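Local coordinates for protein SPCU (Pseudomonas aeruginosa, PDB 4AKX) that binds the phospholipase toxin ExoU in a complex, probably as its dedicated type III secretion chaperone, at residues A[13-21]-A[32-40]. Numbering follows the deposited sequence.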
loop_
_atom_site.group_PDB
_atom_site.type_symbol
_atom_site.label_atom_id
_atom_site.label_comp_id
_atom_site.label_asym_id
_atom_site.label_seq_id
_atom_site.Cartn_x
_atom_site.Cartn_y
_atom_site.Cartn_z
ATOM N N LEU A 13 22.918 6.135 24.687
ATOM C CA LEU A 13 23.204 6.383 23.293
ATOM C C LEU A 13 24.714 6.374 23.109
ATOM O O LEU A 13 25.382 7.169 23.731
ATOM C CB LEU A 13 22.604 7.724 22.866
ATOM C CG LEU A 13 22.520 7.915 21.350
ATOM C CD1 LEU A 13 21.172 8.463 20.943
ATOM C CD2 LEU A 13 23.659 8.793 20.819
ATOM N N PRO A 14 25.255 5.453 22.273
ATOM C CA PRO A 14 26.710 5.167 22.225
ATOM C C PRO A 14 27.492 6.341 21.703
ATOM O O PRO A 14 27.043 7.011 20.783
ATOM C CB PRO A 14 26.807 4.034 21.211
ATOM C CG PRO A 14 25.654 4.276 20.291
ATOM C CD PRO A 14 24.538 4.747 21.194
ATOM N N SER A 15 28.649 6.600 22.281
ATOM C CA SER A 15 29.469 7.685 21.772
ATOM C C SER A 15 29.910 7.398 20.328
ATOM O O SER A 15 29.719 6.285 19.815
ATOM C CB SER A 15 30.663 7.975 22.690
ATOM O OG SER A 15 31.404 6.802 22.956
ATOM N N SER A 16 30.470 8.419 19.674
ATOM C CA SER A 16 30.850 8.344 18.257
ATOM C C SER A 16 29.708 7.759 17.416
ATOM O O SER A 16 29.926 7.113 16.382
ATOM C CB SER A 16 32.168 7.570 18.078
ATOM O OG SER A 16 33.224 8.204 18.789
ATOM N N ASN A 17 28.489 8.025 17.869
ATOM C CA ASN A 17 27.304 7.538 17.204
ATOM C C ASN A 17 27.274 7.947 15.732
ATOM O O ASN A 17 27.491 9.116 15.390
ATOM C CB ASN A 17 26.049 8.020 17.955
ATOM C CG ASN A 17 24.760 7.721 17.200
ATOM O OD1 ASN A 17 24.565 6.617 16.667
ATOM N ND2 ASN A 17 23.857 8.704 17.171
ATOM N N ASP A 18 27.049 6.953 14.872
ATOM C CA ASP A 18 26.818 7.178 13.448
ATOM C C ASP A 18 25.359 6.873 13.042
ATOM O O ASP A 18 24.419 7.213 13.776
ATOM C CB ASP A 18 27.820 6.369 12.614
ATOM C CG ASP A 18 29.255 6.870 12.790
ATOM O OD1 ASP A 18 29.440 7.958 13.387
ATOM O OD2 ASP A 18 30.199 6.177 12.334
ATOM N N ALA A 19 25.178 6.221 11.892
ATOM C CA ALA A 19 23.895 6.259 11.181
ATOM C C ALA A 19 22.723 5.508 11.856
ATOM O O ALA A 19 21.647 6.110 12.141
ATOM C CB ALA A 19 24.076 5.793 9.742
ATOM N N THR A 20 22.938 4.197 12.092
ATOM C CA THR A 20 21.837 3.287 12.363
ATOM C C THR A 20 22.067 2.567 13.674
ATOM O O THR A 20 23.034 1.857 13.806
ATOM C CB THR A 20 21.768 2.216 11.260
ATOM O OG1 THR A 20 21.574 2.842 9.989
ATOM C CG2 THR A 20 20.636 1.260 11.511
ATOM N N LEU A 21 21.175 2.733 14.642
ATOM C CA LEU A 21 21.163 1.846 15.803
ATOM C C LEU A 21 20.028 0.843 15.707
ATOM O O LEU A 21 19.012 1.071 15.030
ATOM C CB LEU A 21 21.069 2.618 17.108
ATOM C CG LEU A 21 22.114 3.714 17.303
ATOM C CD1 LEU A 21 21.871 4.476 18.601
ATOM C CD2 LEU A 21 23.536 3.157 17.250
ATOM N N VAL A 32 14.838 -0.601 14.194
ATOM C CA VAL A 32 15.909 0.091 13.533
ATOM C C VAL A 32 15.650 1.576 13.685
ATOM O O VAL A 32 14.569 2.069 13.330
ATOM C CB VAL A 32 15.896 -0.200 12.018
ATOM C CG1 VAL A 32 17.096 0.447 11.355
ATOM C CG2 VAL A 32 15.883 -1.688 11.734
HETATM N N MSE A 33 16.638 2.312 14.165
HETATM C CA MSE A 33 16.485 3.746 14.219
HETATM C C MSE A 33 17.622 4.391 13.540
HETATM O O MSE A 33 18.738 4.372 14.057
HETATM C CB MSE A 33 16.511 4.262 15.625
HETATM C CG MSE A 33 16.378 3.179 16.672
HETATM SE SE MSE A 33 16.943 4.071 18.335
HETATM C CE MSE A 33 18.636 3.116 18.610
ATOM N N GLU A 34 17.348 4.991 12.379
ATOM C CA GLU A 34 18.308 5.875 11.719
ATOM C C GLU A 34 18.327 7.214 12.428
ATOM O O GLU A 34 17.542 7.446 13.319
ATOM C CB GLU A 34 17.976 6.071 10.240
ATOM C CG GLU A 34 19.219 6.422 9.415
ATOM C CD GLU A 34 18.969 7.460 8.317
ATOM O OE1 GLU A 34 17.869 7.443 7.713
ATOM O OE2 GLU A 34 19.889 8.274 8.035
ATOM N N ARG A 35 19.232 8.091 12.043
ATOM C CA ARG A 35 19.221 9.431 12.586
ATOM C C ARG A 35 19.165 10.473 11.475
ATOM O O ARG A 35 19.770 10.300 10.414
ATOM C CB ARG A 35 20.417 9.641 13.511
ATOM C CG ARG A 35 20.716 11.091 13.865
ATOM C CD ARG A 35 19.625 11.752 14.703
ATOM N NE ARG A 35 20.096 13.004 15.307
ATOM C CZ ARG A 35 19.413 13.732 16.190
ATOM N NH1 ARG A 35 18.199 13.366 16.578
ATOM N NH2 ARG A 35 19.943 14.838 16.690
ATOM N N LEU A 36 18.421 11.548 11.728
ATOM C CA LEU A 36 18.043 12.511 10.691
ATOM C C LEU A 36 18.620 13.888 10.925
ATOM O O LEU A 36 19.670 14.035 11.558
ATOM C CB LEU A 36 16.518 12.614 10.573
ATOM C CG LEU A 36 15.868 11.400 9.931
ATOM C CD1 LEU A 36 14.371 11.600 9.774
ATOM C CD2 LEU A 36 16.545 11.087 8.598
ATOM N N GLU A 37 17.944 14.894 10.371
ATOM C CA GLU A 37 18.360 16.276 10.528
ATOM C C GLU A 37 18.158 16.707 11.972
ATOM O O GLU A 37 19.097 17.153 12.639
ATOM C CB GLU A 37 17.568 17.190 9.580
ATOM C CG GLU A 37 17.786 18.693 9.797
ATOM C CD GLU A 37 19.238 19.123 9.598
ATOM O OE1 GLU A 37 19.840 18.803 8.531
ATOM O OE2 GLU A 37 19.778 19.788 10.509
ATOM N N GLY A 38 16.928 16.558 12.451
ATOM C CA GLY A 38 16.583 16.959 13.802
ATOM C C GLY A 38 15.563 16.001 14.346
ATOM O O GLY A 38 14.458 16.397 14.722
ATOM N N GLY A 39 15.932 14.726 14.357
ATOM C CA GLY A 39 15.035 13.672 14.797
ATOM C C GLY A 39 15.517 12.302 14.390
ATOM O O GLY A 39 16.408 12.174 13.557
ATOM N N TRP A 40 14.934 11.279 15.002
ATOM C CA TRP A 40 15.236 9.894 14.680
ATOM C C TRP A 40 14.083 9.271 13.916
ATOM O O TRP A 40 12.945 9.692 14.054
ATOM C CB TRP A 40 15.455 9.125 15.961
ATOM C CG TRP A 40 16.720 9.490 16.685
ATOM C CD1 TRP A 40 16.938 10.570 17.547
ATOM C CD2 TRP A 40 17.965 8.743 16.688
ATOM N NE1 TRP A 40 18.221 10.541 18.047
ATOM C CE2 TRP A 40 18.887 9.476 17.560
ATOM C CE3 TRP A 40 18.398 7.572 16.075
ATOM C CZ2 TRP A 40 20.176 9.050 17.775
ATOM C CZ3 TRP A 40 19.705 7.153 16.290
ATOM C CH2 TRP A 40 20.573 7.870 17.127
#
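L21 and M33, a selenomethionine here, are gripped backbone to backbone by two hydrogen bonds. L21 N donates to M33 O at 3.0 Å, while M33 N gives L21 O a bond of 2.8 Å. The N-H and the C=O of each residue are thus both satisfied, and V32 CA adds a CH···O contact to L21 O. L21 and M33 form an antiparallel hydrogen-bonded pair in the hairpin of strands 20-25 and 31-35, at one edge of the antiparallel sheet of this chain. Among their neighbours, beta-branched T20 and V32 suit extended backbone, and T20 CG2 touches V32 CG1 at 3.6 Å.

Where loop 13-19 leads into the hairpin, the broad indole of W40 bridges to it from strand 39-48. L13 CG lies anti to its backbone N (chi1 -165°), which carries L13 CD1 to 3.4 Å from W40 CZ2; L21 CD1 meets W40 CH2 at 3.9 Å. R35 lays the apolar part of its chain, through CD, over one indole face, offset toward the rim, and its guanidinium is answered beyond the hairpin by a salt bridge to D92. L13 N is hydrogen-bonded to D3 OD1, and I2 of helix 2-7 packs against both L13 and W40.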